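Putative hydrolase (Shewanella frigidimarina, PDB 3LHO) probably acts as an iron-dependent dioxygenase of the 2-oxoadipate dioxygenase/decarboxylase family, carrying a nickel ion in its metal site in this crystal. Local coordinates at residues A12-Y17 / K26-L31; P36-H41 / I170-E175. All coordinates share one frame; numbering follows the deposited sequence. Where two conformers were deposited one is given.

Interaction 1: A12-Y17 / K26-L31; sequences ALWQDY and KIHQLL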
ATOM      1  N   ALA A  12       0.104  13.971  -4.135  1.00 16.16           N
ATOM      2  CA  ALA A  12      -0.718  13.498  -5.235  1.00 18.14           C
ATOM      3  C   ALA A  12      -1.190  12.063  -4.986  1.00 16.59           C
ATOM      4  O   ALA A  12      -2.365  11.709  -5.257  1.00 15.16           O
ATOM      5  CB  ALA A  12       0.060  13.624  -6.570  1.00 19.08           C
ATOM      6  N   LEU A  13      -0.316  11.242  -4.412  1.00 16.95           N
ATOM      7  CA  LEU A  13      -0.689   9.892  -4.078  1.00 16.23           C
ATOM      8  C   LEU A  13      -1.787   9.848  -3.009  1.00 16.00           C
ATOM      9  O   LEU A  13      -2.714   9.036  -3.079  1.00 16.93           O
ATOM     10  CB  LEU A  13       0.539   9.087  -3.599  1.00 18.22           C
ATOM     11  CG  LEU A  13       0.442   7.572  -3.507  1.00 27.32           C
ATOM     12  CD1 LEU A  13       0.436   6.859  -4.899  1.00 18.86           C
ATOM     13  CD2 LEU A  13       1.593   7.014  -2.643  1.00 27.18           C
ATOM     14  N   TRP A  14      -1.638  10.681  -1.997  1.00 13.31           N
ATOM     15  CA  TRP A  14      -2.633  10.804  -0.928  1.00 16.13           C
ATOM     16  C   TRP A  14      -3.969  11.322  -1.438  1.00 16.61           C
ATOM     17  O   TRP A  14      -5.015  10.793  -1.077  1.00 19.80           O
ATOM     18  CB  TRP A  14      -2.081  11.715   0.162  1.00 17.09           C
ATOM     19  CG  TRP A  14      -3.050  12.041   1.286  1.00 20.79           C
ATOM     20  CD1 TRP A  14      -3.779  13.194   1.429  1.00 18.40           C
ATOM     21  CD2 TRP A  14      -3.368  11.215   2.414  1.00 16.11           C
ATOM     22  NE1 TRP A  14      -4.549  13.126   2.581  1.00 15.11           N
ATOM     23  CE2 TRP A  14      -4.319  11.920   3.200  1.00 17.85           C
ATOM     24  CE3 TRP A  14      -2.950   9.952   2.838  1.00 17.55           C
ATOM     25  CZ2 TRP A  14      -4.838  11.409   4.395  1.00 12.19           C
ATOM     26  CZ3 TRP A  14      -3.471   9.444   4.022  1.00 17.04           C
ATOM     27  CH2 TRP A  14      -4.406  10.167   4.786  1.00 20.30           C
ATOM     28  N   GLN A  15      -3.950  12.331  -2.290  1.00 17.77           N
ATOM     29  CA  GLN A  15      -5.234  12.850  -2.844  1.00 19.83           C
ATOM     30  C   GLN A  15      -6.022  11.752  -3.576  1.00 18.48           C
ATOM     31  O   GLN A  15      -7.249  11.652  -3.446  1.00 18.21           O
ATOM     32  CB  GLN A  15      -5.052  14.072  -3.770  1.00 18.94           C
ATOM     33  CG  GLN A  15      -4.773  15.408  -3.005  1.00 30.73           C
ATOM     34  CD  GLN A  15      -5.782  15.695  -1.846  1.00 39.79           C
ATOM     35  OE1 GLN A  15      -6.987  15.423  -1.966  1.00 42.85           O
ATOM     36  NE2 GLN A  15      -5.283  16.243  -0.737  1.00 35.10           N
ATOM     37  N   ASP A  16      -5.300  10.920  -4.311  1.00 18.47           N
ATOM     38  CA  ASP A  16      -5.889   9.793  -5.000  1.00 16.34           C
ATOM     39  C   ASP A  16      -6.381   8.706  -4.057  1.00 17.87           C
ATOM     40  O   ASP A  16      -7.496   8.198  -4.228  1.00 16.89           O
ATOM     41  CB  ASP A  16      -4.940   9.220  -6.038  1.00 17.41           C
ATOM     42  CG  ASP A  16      -5.520   8.015  -6.684  1.00 21.31           C
ATOM     43  OD1 ASP A  16      -6.403   8.155  -7.511  1.00 18.60           O
ATOM     44  OD2 ASP A  16      -5.185   6.882  -6.292  1.00 17.82           O
ATOM     45  N   TYR A  17      -5.546   8.360  -3.080  1.00 17.63           N
ATOM     46  CA  TYR A  17      -5.867   7.369  -2.066  1.00 17.32           C
ATOM     47  C   TYR A  17      -7.115   7.651  -1.237  1.00 18.63           C
ATOM     48  O   TYR A  17      -7.898   6.721  -0.970  1.00 18.90           O
ATOM     49  CB  TYR A  17      -4.659   7.273  -1.136  1.00 15.92           C
ATOM     50  CG  TYR A  17      -4.787   6.425   0.139  1.00 18.56           C
ATOM     51  CD1 TYR A  17      -4.843   5.032   0.067  1.00 18.14           C
ATOM     52  CD2 TYR A  17      -4.734   7.028   1.385  1.00 15.40           C
ATOM     53  CE1 TYR A  17      -4.895   4.238   1.221  1.00 16.38           C
ATOM     54  CE2 TYR A  17      -4.777   6.258   2.571  1.00 17.76           C
ATOM     55  CZ  TYR A  17      -4.871   4.875   2.486  1.00 16.23           C
ATOM     56  OH  TYR A  17      -4.867   4.137   3.645  1.00 17.06           O
ATOM     57  N   LYS A  26     -10.541  11.244   7.231  1.00 20.24           N
ATOM     58  CA  LYS A  26     -11.131  11.617   8.529  1.00 21.28           C
ATOM     59  C   LYS A  26     -10.158  11.370   9.691  1.00 19.20           C
ATOM     60  O   LYS A  26     -10.007  12.223  10.560  1.00 17.43           O
ATOM     61  CB  LYS A  26     -12.451  10.877   8.772  1.00 19.87           C
ATOM     62  CG  LYS A  26     -13.543  11.242   7.782  1.00 23.08           C
ATOM     63  CD  LYS A  26     -14.830  10.498   8.117  1.00 31.62           C
ATOM     64  CE  LYS A  26     -15.955  10.770   7.133  1.00 39.56           C
ATOM     65  NZ  LYS A  26     -17.116   9.851   7.362  1.00 37.80           N
ATOM     66  N   ILE A  27      -9.522  10.205   9.708  1.00 17.78           N
ATOM     67  CA  ILE A  27      -8.581   9.872  10.778  1.00 18.64           C
ATOM     68  C   ILE A  27      -7.345  10.808  10.722  1.00 20.88           C
ATOM     69  O   ILE A  27      -6.852  11.217  11.761  1.00 21.58           O
ATOM     70  CB  ILE A  27      -8.218   8.382  10.752  1.00 19.47           C
ATOM     71  CG1 ILE A  27      -9.486   7.562  11.059  1.00 20.23           C
ATOM     72  CG2 ILE A  27      -7.057   8.069  11.751  1.00 18.44           C
ATOM     73  CD1 ILE A  27      -9.388   6.084  10.775  1.00 21.62           C
ATOM     74  N   HIS A  28      -6.889  11.183   9.522  1.00 22.20           N
ATOM     75  CA  HIS A  28      -5.795  12.156   9.378  1.00 21.05           C
ATOM     76  C   HIS A  28      -6.162  13.467  10.091  1.00 22.89           C
ATOM     77  O   HIS A  28      -5.384  13.978  10.878  1.00 22.29           O
ATOM     78  CB  HIS A  28      -5.474  12.416   7.895  1.00 20.97           C
ATOM     79  CG  HIS A  28      -4.259  13.271   7.677  1.00 20.10           C
ATOM     80  ND1 HIS A  28      -4.312  14.655   7.676  1.00 22.56           N
ATOM     81  CD2 HIS A  28      -2.960  12.943   7.441  1.00 18.77           C
ATOM     82  CE1 HIS A  28      -3.094  15.139   7.460  1.00 23.06           C
ATOM     83  NE2 HIS A  28      -2.258  14.121   7.306  1.00 20.26           N
ATOM     84  N   GLN A  29      -7.350  13.998   9.809  1.00 23.38           N
ATOM     85  CA  GLN A  29      -7.856  15.191  10.491  1.00 24.76           C
ATOM     86  C   GLN A  29      -7.961  14.979  12.018  1.00 25.49           C
ATOM     87  O   GLN A  29      -7.504  15.826  12.796  1.00 29.08           O
ATOM     88  CB  GLN A  29      -9.202  15.632   9.875  1.00 23.09           C
ATOM     89  CG  GLN A  29      -9.797  16.927  10.425  1.00 27.33           C
ATOM     90  CD  GLN A  29      -8.886  18.138  10.258  1.00 29.77           C
ATOM     91  OE1 GLN A  29      -8.099  18.214   9.316  1.00 30.89           O
ATOM     92  NE2 GLN A  29      -8.995  19.088  11.176  1.00 32.72           N
ATOM     93  N   LEU A  30      -8.524  13.852  12.446  1.00 24.85           N
ATOM     94  CA  LEU A  30      -8.636  13.538  13.879  1.00 24.59           C
ATOM     95  C   LEU A  30      -7.297  13.568  14.644  1.00 24.50           C
ATOM     96  O   LEU A  30      -7.197  14.179  15.712  1.00 22.35           O
ATOM     97  CB  LEU A  30      -9.288  12.171  14.055  1.00 23.47           C
ATOM     98  CG  LEU A  30      -9.488  11.601  15.470  1.00 29.35           C
ATOM     99  CD1 LEU A  30     -10.648  12.319  16.160  1.00 28.85           C
ATOM    100  CD2 LEU A  30      -9.784  10.085  15.452  1.00 25.74           C
ATOM    101  N   LEU A  31      -6.278  12.890  14.108  1.00 22.46           N
ATOM    102  CA  LEU A  31      -4.998  12.743  14.764  1.00 20.52           C
ATOM    103  C   LEU A  31      -4.089  13.974  14.659  1.00 21.07           C
ATOM    104  O   LEU A  31      -3.297  14.261  15.563  1.00 23.86           O
ATOM    105  CB  LEU A  31      -4.269  11.501  14.193  1.00 23.15           C
ATOM    106  CG  LEU A  31      -4.899  10.141  14.503  1.00 24.38           C
ATOM    107  CD1 LEU A  31      -4.107   8.976  13.842  1.00 24.05           C
ATOM    108  CD2 LEU A  31      -4.991   9.942  15.990  1.00 27.54           C
TER
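Trp14 and His28 alone make this contact, one side chain from each of two helices that follow each other in the chain, 6-20 and 22-32, near the N-terminus. The benzo part of the indole does the touching, through CZ2 and CH2: Trp14 CZ2 lies 3.7 Å from His28 CB and 3.8 Å from His28 CG, while Trp14 CH2 reaches His28 CD2 at 4.1 Å. The two rings cross obliquely. Their planes are inclined at 50° and the centroid of the six-membered indole ring is 5.2 Å from that of the imidazole. The contact is van der Waals in character, between carbon atoms.

Both side chains have to stretch, because the nearest CA atoms, those of Trp14 and His28, are 10.9 Å apart. Each does it with CG swung opposite the main-chain nitrogen (chi1 175° for Trp14, -173° for His28), which carries each ring out from its helix toward the other.

Further out, the tryptophan is steadied by Phe166 of strand 165-169, which it meets edge-to-face, and by Ala24 of the second helix. Tyr17, one turn along from Trp14, also rests on Ala24, and its hydroxyl OH is hydrogen-bonded to the backbone O of Phe233.

Interaction 2: P36-H41 / I170-E175; sequences PIINDH and INDLPE. With NI (nickel (II) ion), chain B.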
ATOM      1  N   PRO A  36      -0.026  18.210   9.034  1.00 31.92           N
ATOM      2  CA  PRO A  36       0.370  16.959   8.422  1.00 33.81           C
ATOM      3  C   PRO A  36       0.879  15.980   9.506  1.00 30.56           C
ATOM      4  O   PRO A  36       1.338  16.394  10.574  1.00 34.55           O
ATOM      5  CB  PRO A  36       1.483  17.375   7.456  1.00 35.49           C
ATOM      6  CG  PRO A  36       2.076  18.587   8.060  1.00 35.58           C
ATOM      7  CD  PRO A  36       1.058  19.206   8.981  1.00 33.51           C
ATOM      8  N   ILE A  37       0.694  14.701   9.228  1.00 27.57           N
ATOM      9  CA  ILE A  37       1.000  13.589  10.115  1.00 25.54           C
ATOM     10  C   ILE A  37       2.187  12.905   9.464  1.00 20.99           C
ATOM     11  O   ILE A  37       2.184  12.742   8.245  1.00 20.95           O
ATOM     12  CB  ILE A  37      -0.200  12.618  10.110  1.00 27.20           C
ATOM     13  CG1 ILE A  37      -1.367  13.218  10.903  1.00 36.98           C
ATOM     14  CG2 ILE A  37       0.156  11.279  10.680  1.00 31.90           C
ATOM     15  CD1 ILE A  37      -0.983  13.561  12.293  1.00 33.35           C
ATOM     16  N   ILE A  38       3.185  12.480  10.239  1.00 15.94           N
ATOM     17  CA  ILE A  38       4.283  11.729   9.670  1.00 16.95           C
ATOM     18  C   ILE A  38       3.843  10.265   9.397  1.00 17.63           C
ATOM     19  O   ILE A  38       3.348   9.546  10.303  1.00 17.89           O
ATOM     20  CB  ILE A  38       5.547  11.741  10.598  1.00 16.78           C
ATOM     21  CG1 ILE A  38       6.023  13.197  10.809  1.00 22.32           C
ATOM     22  CG2 ILE A  38       6.648  10.816  10.025  1.00 14.88           C
ATOM     23  CD1 ILE A  38       6.350  13.908   9.555  1.00 28.97           C
ATOM     24  N   ASN A  39       4.075   9.814   8.167  1.00 14.21           N
ATOM     25  CA  ASN A  39       3.789   8.426   7.801  1.00 18.00           C
ATOM     26  C   ASN A  39       4.996   7.485   7.976  1.00 15.86           C
ATOM     27  O   ASN A  39       6.131   7.848   7.667  1.00 17.53           O
ATOM     28  CB  ASN A  39       3.283   8.390   6.360  1.00 15.86           C
ATOM     29  CG  ASN A  39       1.967   9.129   6.186  1.00 19.59           C
ATOM     30  OD1 ASN A  39       1.849  10.066   5.355  1.00 24.46           O
ATOM     31  ND2 ASN A  39       0.984   8.750   6.973  1.00 14.53           N
ATOM     32  N   ASP A  40       4.760   6.297   8.502  1.00 17.38           N
ATOM     33  CA  ASP A  40       5.789   5.253   8.562  1.00 17.27           C
ATOM     34  C   ASP A  40       6.133   4.730   7.162  1.00 17.53           C
ATOM     35  O   ASP A  40       7.312   4.540   6.816  1.00 12.96           O
ATOM     36  CB  ASP A  40       5.283   4.050   9.392  1.00 20.10           C
ATOM     37  CG  ASP A  40       6.329   2.958   9.515  1.00 22.77           C
ATOM     38  OD1 ASP A  40       7.346   3.215  10.171  1.00 22.11           O
ATOM     39  OD2 ASP A  40       6.211   1.870   8.895  1.00 18.97           O
ATOM     40  N   HIS A  41       5.082   4.484   6.374  1.00 14.92           N
ATOM     41  CA  HIS A  41       5.234   3.940   5.028  1.00 15.22           C
ATOM     42  C   HIS A  41       4.007   4.092   4.185  1.00 17.61           C
ATOM     43  O   HIS A  41       2.918   4.425   4.713  1.00 15.82           O
ATOM     44  CB  HIS A  41       5.712   2.449   5.046  1.00 18.01           C
ATOM     45  CG  HIS A  41       4.720   1.444   5.565  1.00 20.35           C
ATOM     46  ND1 HIS A  41       4.659   1.077   6.900  1.00 16.86           N
ATOM     47  CD2 HIS A  41       3.831   0.638   4.911  1.00 18.36           C
ATOM     48  CE1 HIS A  41       3.749   0.131   7.049  1.00 21.73           C
ATOM     49  NE2 HIS A  41       3.250  -0.164   5.858  1.00 23.15           N
ATOM     50  N   ILE A 170       3.233   5.913  14.589  1.00 15.40           N
ATOM     51  CA  ILE A 170       2.837   6.116  15.983  0.60 17.33           C
ATOM     52  C   ILE A 170       4.022   6.744  16.737  1.00 15.29           C
ATOM     53  O   ILE A 170       3.824   7.660  17.532  1.00 17.16           O
ATOM     54  CB  ILE A 170       2.372   4.795  16.659  0.60 16.73           C
ATOM     55  CG1 ILE A 170       1.062   4.302  16.005  0.60 20.59           C
ATOM     56  CG2 ILE A 170       2.163   5.000  18.168  0.60 16.95           C
ATOM     57  CD1 ILE A 170       0.671   2.886  16.412  0.60  9.48           C
ATOM     58  N   ASN A 171       5.234   6.263  16.457  1.00 14.13           N
ATOM     59  CA  ASN A 171       6.464   6.841  17.016  1.00 12.86           C
ATOM     60  C   ASN A 171       6.417   8.363  16.980  1.00 17.51           C
ATOM     61  O   ASN A 171       6.707   9.022  17.966  1.00 18.42           O
ATOM     62  CB  ASN A 171       7.719   6.372  16.280  1.00 14.82           C
ATOM     63  CG  ASN A 171       7.895   4.838  16.297  1.00 18.09           C
ATOM     64  OD1 ASN A 171       7.018   4.075  15.838  1.00 18.27           O
ATOM     65  ND2 ASN A 171       9.041   4.391  16.786  1.00 11.11           N
ATOM     66  N   ASP A 172       6.024   8.914  15.834  1.00 16.54           N
ATOM     67  CA  ASP A 172       6.057  10.358  15.609  1.00 17.47           C
ATOM     68  C   ASP A 172       4.837  11.147  16.075  1.00 19.15           C
ATOM     69  O   ASP A 172       4.889  12.381  16.081  1.00 17.99           O
ATOM     70  CB  ASP A 172       6.292  10.636  14.149  1.00 15.89           C
ATOM     71  CG  ASP A 172       7.735  10.275  13.693  1.00 21.18           C
ATOM     72  OD1 ASP A 172       8.628  11.143  13.775  1.00 26.97           O
ATOM     73  OD2 ASP A 172       7.951   9.160  13.178  1.00 25.79           O
ATOM     74  N   LEU A 173       3.760  10.479  16.482  1.00 17.78           N
ATOM     75  CA  LEU A 173       2.565  11.223  16.954  1.00 18.79           C
ATOM     76  C   LEU A 173       2.875  11.861  18.320  1.00 18.80           C
ATOM     77  O   LEU A 173       3.196  11.162  19.273  1.00 19.10           O
ATOM     78  CB  LEU A 173       1.352  10.311  17.100  1.00 17.62           C
ATOM     79  CG  LEU A 173       0.676   9.737  15.856  1.00 19.43           C
ATOM     80  CD1 LEU A 173      -0.367   8.718  16.299  1.00 17.92           C
ATOM     81  CD2 LEU A 173       0.049  10.842  14.977  1.00 15.26           C
ATOM     82  N   PRO A 174       2.814  13.197  18.414  1.00 21.42           N
ATOM     83  CA  PRO A 174       3.165  13.800  19.703  1.00 23.36           C
ATOM     84  C   PRO A 174       2.245  13.494  20.886  1.00 24.50           C
ATOM     85  O   PRO A 174       2.701  13.547  22.021  1.00 27.34           O
ATOM     86  CB  PRO A 174       3.176  15.305  19.407  1.00 25.61           C
ATOM     87  CG  PRO A 174       2.518  15.495  18.114  1.00 27.49           C
ATOM     88  CD  PRO A 174       2.674  14.207  17.347  1.00 22.96           C
ATOM     89  N   GLU A 175       0.977  13.175  20.631  1.00 22.91           N
ATOM     90  CA  GLU A 175       0.012  12.993  21.718  1.00 22.46           C
ATOM     91  C   GLU A 175      -0.205  11.552  22.153  1.00 20.93           C
ATOM     92  O   GLU A 175      -1.004  11.298  23.052  1.00 20.39           O
ATOM     93  CB  GLU A 175      -1.340  13.563  21.314  1.00 23.07           C
ATOM     94  CG  GLU A 175      -1.355  15.045  21.100  1.00 31.92           C
ATOM     95  CD  GLU A 175      -2.548  15.492  20.270  1.00 44.48           C
ATOM     96  OE1 GLU A 175      -3.555  14.750  20.200  1.00 52.09           O
ATOM     97  OE2 GLU A 175      -2.473  16.586  19.668  1.00 59.74           O
TER
HETATM   98 NI    NI B 267       1.816  -1.730   5.645  1.00 23.76          NI
HETATM   99  O   HOH W   1       7.171   4.218  12.704  1.00 41.21           O
HETATM  100  O   HOH W   2       0.739  -3.882   5.863  1.00 27.17           O
HETATM  101  O   HOH W   3       2.984  -2.948   6.784  1.00 21.10           O
HETATM  102  O   HOH W   4       3.089  -3.041   4.257  1.00 21.20           O
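Ile37 and Ile38 share a rotamer, each with CG1 opposite its own carbonyl carbon (chi1 -74° and -60°), yet they meet different neighbours. In Ile37 the second torsion carries CD1 over to Leu173, where it lies 4.0 Å from Leu173 CD2, methyl against methyl. Ile38 uses its other branch: CG2 sits 3.8 Å from Asp172 OD2, and the two beta carbons, Ile38 CB and Asp172 CB, are equally close. The carboxylate only brushes the isoleucine here; its polar partner is Ser169, whose OG is hydrogen-bonded to Asp172 OD2.

Asp172 and Leu173 belong to a type I beta turn, Ile170 to Leu173, that follows strand 165-169 of the mixed sheet. Segment 36-41 holds the start of strand 39-47, antiparallel neighbour of 165-169, and a classic beta bulge sets Asp40 and His41 both opposite Thr167. A bridging water links the two segments, donating to Asp40 OD1 at 2.7 Å and to Asn171 OD1 at 3.1 Å. Asp40 OD1 also forms salt bridges to Lys93 and Arg239.

Through its other oxygen Asp40 orients the metal ligand. His41 ND1 donates to the anti lone pair of Asp40 OD2 over 2.6 Å, nearly straight at 171° and almost in the imidazole plane, which fixes the ring's rotation and turns NE2 to the metal. His41 NE2 binds the nickel ion at 2.1 Å; with His165, Glu235 and three waters it completes a two-histidine, one-carboxylate site, where nickel probably stands in for the family's iron(II).

In the fold
Interaction 1 closes before interaction 2 opens: it joins helices 6-20 and 22-32, which come first in the chain, and the chain then runs from the second helix through Ile37 and Ile38 into strand 39-47. The later partner, 170-175, arrives some 130 residues on, directly after strand 165-169, which neighbours 39-47 in the sheet. The two centres are 13 Å apart on the same side of the chain's centre, and the contacts touch, His28 NE2 lying 3.6 Å from Ile37 N. Strand 165-169 ties them together, with Phe166 against helix 6-20 and His165 joining His41 at the metal; the nickel ion lies about 12 Å from the Trp14 side chain.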